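Local coordinates for chitin binding protein (Tectaria macrodonta, PDB 6IF7), which binds copper, probably binds chitin, and is possibly a lytic polysaccharide monooxygenase of family AA10 with insecticidal activity, at residues L122-L127 against L160-W165. Residues are numbered along the deposited sequence; the frame is centred on the assembly and turned at random.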
loop_
_atom_site.group_PDB
_atom_site.type_symbol
_atom_site.label_atom_id
_atom_site.label_comp_id
_atom_site.label_asym_id
_atom_site.label_seq_id
_atom_site.Cartn_x
_atom_site.Cartn_y
_atom_site.Cartn_z
ATOM N N LEU A 122 12.147 -2.251 1.539
ATOM C CA LEU A 122 11.348 -3.293 0.920
ATOM C C LEU A 122 11.830 -3.566 -0.498
ATOM O O LEU A 122 11.934 -2.643 -1.316
ATOM C CB LEU A 122 9.874 -2.893 0.879
ATOM C CG LEU A 122 8.877 -4.008 0.528
ATOM C CD1 LEU A 122 8.776 -5.061 1.628
ATOM C CD2 LEU A 122 7.501 -3.395 0.250
ATOM N N LYS A 123 12.084 -4.846 -0.764
ATOM C CA LYS A 123 12.628 -5.348 -2.023
ATOM C C LYS A 123 11.576 -6.288 -2.570
ATOM O O LYS A 123 10.727 -6.731 -1.824
ATOM C CB LYS A 123 13.944 -6.095 -1.761
ATOM C CG LYS A 123 14.995 -5.241 -1.053
ATOM C CD LYS A 123 16.060 -6.062 -0.336
ATOM C CE LYS A 123 15.579 -6.659 0.999
ATOM N NZ LYS A 123 16.760 -7.155 1.766
ATOM N N TRP A 124 11.592 -6.578 -3.861
ATOM C CA TRP A 124 10.577 -7.467 -4.437
ATOM C C TRP A 124 10.583 -8.854 -3.788
ATOM O O TRP A 124 9.534 -9.433 -3.541
ATOM C CB TRP A 124 10.725 -7.560 -5.960
ATOM C CG TRP A 124 10.127 -6.384 -6.640
ATOM C CD1 TRP A 124 10.794 -5.300 -7.169
ATOM C CD2 TRP A 124 8.730 -6.127 -6.827
ATOM N NE1 TRP A 124 9.887 -4.395 -7.688
ATOM C CE2 TRP A 124 8.616 -4.889 -7.501
ATOM C CE3 TRP A 124 7.554 -6.840 -6.509
ATOM C CZ2 TRP A 124 7.373 -4.339 -7.847
ATOM C CZ3 TRP A 124 6.326 -6.309 -6.863
ATOM C CH2 TRP A 124 6.237 -5.067 -7.517
ATOM N N ALA A 125 11.774 -9.357 -3.505
ATOM C CA ALA A 125 11.980 -10.655 -2.855
ATOM C C ALA A 125 11.480 -10.723 -1.394
ATOM O O ALA A 125 11.311 -11.823 -0.870
ATOM C CB ALA A 125 13.457 -11.029 -2.922
ATOM N N ASP A 126 11.249 -9.578 -0.746
ATOM C CA ASP A 126 10.549 -9.544 0.568
ATOM C C ASP A 126 9.060 -9.925 0.503
ATOM O O ASP A 126 8.499 -10.359 1.496
ATOM C CB ASP A 126 10.721 -8.176 1.258
ATOM C CG ASP A 126 12.194 -7.814 1.483
ATOM O OD1 ASP A 126 12.960 -8.687 1.898
ATOM O OD2 ASP A 126 12.597 -6.669 1.227
ATOM N N LEU A 127 8.426 -9.791 -0.664
ATOM C CA LEU A 127 6.998 -10.176 -0.830
ATOM C C LEU A 127 6.826 -11.608 -1.267
ATOM O O LEU A 127 7.672 -12.128 -1.956
ATOM C CB LEU A 127 6.322 -9.309 -1.875
ATOM C CG LEU A 127 6.229 -7.818 -1.578
ATOM C CD1 LEU A 127 5.667 -7.149 -2.817
ATOM C CD2 LEU A 127 5.377 -7.517 -0.364
ATOM N N LEU A 160 3.786 -6.274 5.964
ATOM C CA LEU A 160 3.293 -5.268 5.068
ATOM C C LEU A 160 2.427 -5.935 4.013
ATOM O O LEU A 160 2.723 -7.044 3.544
ATOM C CB LEU A 160 4.486 -4.498 4.478
ATOM C CG LEU A 160 4.225 -3.410 3.448
ATOM C CD1 LEU A 160 5.230 -2.293 3.622
ATOM C CD2 LEU A 160 4.284 -3.937 2.013
ATOM N N ILE A 161 1.354 -5.239 3.651
ATOM C CA ILE A 161 0.530 -5.602 2.532
ATOM C C ILE A 161 0.750 -4.581 1.408
ATOM O O ILE A 161 0.635 -3.365 1.618
ATOM C CB ILE A 161 -0.922 -5.701 2.971
ATOM C CG1 ILE A 161 -1.042 -6.909 3.914
ATOM C CG2 ILE A 161 -1.845 -5.827 1.771
ATOM C CD1 ILE A 161 -2.378 -7.047 4.573
ATOM N N TYR A 162 1.101 -5.109 0.239
ATOM C CA TYR A 162 1.339 -4.338 -0.962
ATOM C C TYR A 162 0.178 -4.596 -1.921
ATOM O O TYR A 162 -0.126 -5.752 -2.271
ATOM C CB TYR A 162 2.643 -4.756 -1.607
ATOM C CG TYR A 162 3.228 -3.782 -2.620
ATOM C CD1 TYR A 162 3.544 -2.472 -2.261
ATOM C CD2 TYR A 162 3.531 -4.194 -3.913
ATOM C CE1 TYR A 162 4.117 -1.585 -3.174
ATOM C CE2 TYR A 162 4.118 -3.328 -4.829
ATOM C CZ TYR A 162 4.403 -2.024 -4.471
ATOM O OH TYR A 162 4.983 -1.174 -5.398
ATOM N N VAL A 163 -0.492 -3.514 -2.301
ATOM C CA VAL A 163 -1.623 -3.582 -3.215
ATOM C C VAL A 163 -1.262 -2.838 -4.489
ATOM O O VAL A 163 -0.853 -1.663 -4.454
ATOM C CB VAL A 163 -2.912 -3.061 -2.551
ATOM C CG1 VAL A 163 -4.115 -3.196 -3.479
ATOM C CG2 VAL A 163 -3.153 -3.861 -1.285
ATOM N N ILE A 164 -1.393 -3.555 -5.608
ATOM C CA ILE A 164 -1.214 -3.005 -6.935
ATOM C C ILE A 164 -2.591 -2.929 -7.611
ATOM O O ILE A 164 -3.272 -3.949 -7.748
ATOM C CB ILE A 164 -0.272 -3.904 -7.779
ATOM C CG1 ILE A 164 1.067 -4.086 -7.080
ATOM C CG2 ILE A 164 -0.076 -3.310 -9.166
ATOM C CD1 ILE A 164 1.925 -5.210 -7.637
ATOM N N TRP A 165 -2.999 -1.733 -8.028
ATOM C CA TRP A 165 -4.272 -1.513 -8.753
ATOM C C TRP A 165 -3.945 -1.237 -10.216
ATOM O O TRP A 165 -3.539 -0.122 -10.557
ATOM C CB TRP A 165 -5.026 -0.328 -8.124
ATOM C CG TRP A 165 -6.407 -0.004 -8.680
ATOM C CD1 TRP A 165 -7.245 -0.843 -9.348
ATOM C CD2 TRP A 165 -7.126 1.238 -8.520
ATOM N NE1 TRP A 165 -8.424 -0.191 -9.654
ATOM C CE2 TRP A 165 -8.375 1.083 -9.148
ATOM C CE3 TRP A 165 -6.814 2.480 -7.927
ATOM C CZ2 TRP A 165 -9.336 2.117 -9.193
ATOM C CZ3 TRP A 165 -7.755 3.503 -7.982
ATOM C CH2 TRP A 165 -9.008 3.314 -8.603
#
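Tyr162 turns the edge of its ring toward the face of the six-membered ring of Trp124. The pair is an offset edge-to-face stack: the planes stand at 85° and the ring centroids lie 5.8 Å apart. The contact lies on the outer face of one sheet of the beta-sandwich expected of an AA10 enzyme. There the loop between strands 105-111 and 133-136, with its short 3-10 turn 124-126, packs over strand 159-167. Trp124 CH2 comes 3.8 Å from Tyr162 CE2. At the edge of the indole, near its plane, Ile164 CD1 lies 4.3 Å from Trp124 CH2. Leu127 crosses Tyr162 at about a right angle, with its CD1 3.8 Å from Tyr162 CD2. Both methyls of Leu127 also approach Tyr162 CB. Leu122 and Leu160 meet tip to tip, CD2 to CD2, at 3.7 Å. In Leu122, CG is anti to the backbone N (chi1 -168°), which carries the branch toward the strand.

All these contacts are apolar. The polar ends of the two rings bond elsewhere: Trp124 NE1 to Ile58 O, and Tyr162 OH to Leu63 O. The off-axis NE1 bond fixes the indole's turn; the OH bond anchors the far end of the tyrosine. Tyr175 and Cys177 of strand 173-182 also pack against Tyr162, while Trp165 on the interior face meets Tyr97 of the other sheet.

The turn has its own brace. Backbone N-H groups of Asp126 and Leu127 bond to the carbonyls of Lys123 and Trp124. Lys123 N donates to Asp126 OD2 at 2.7 Å, on the anti side of the carboxylate and 27° out of its plane.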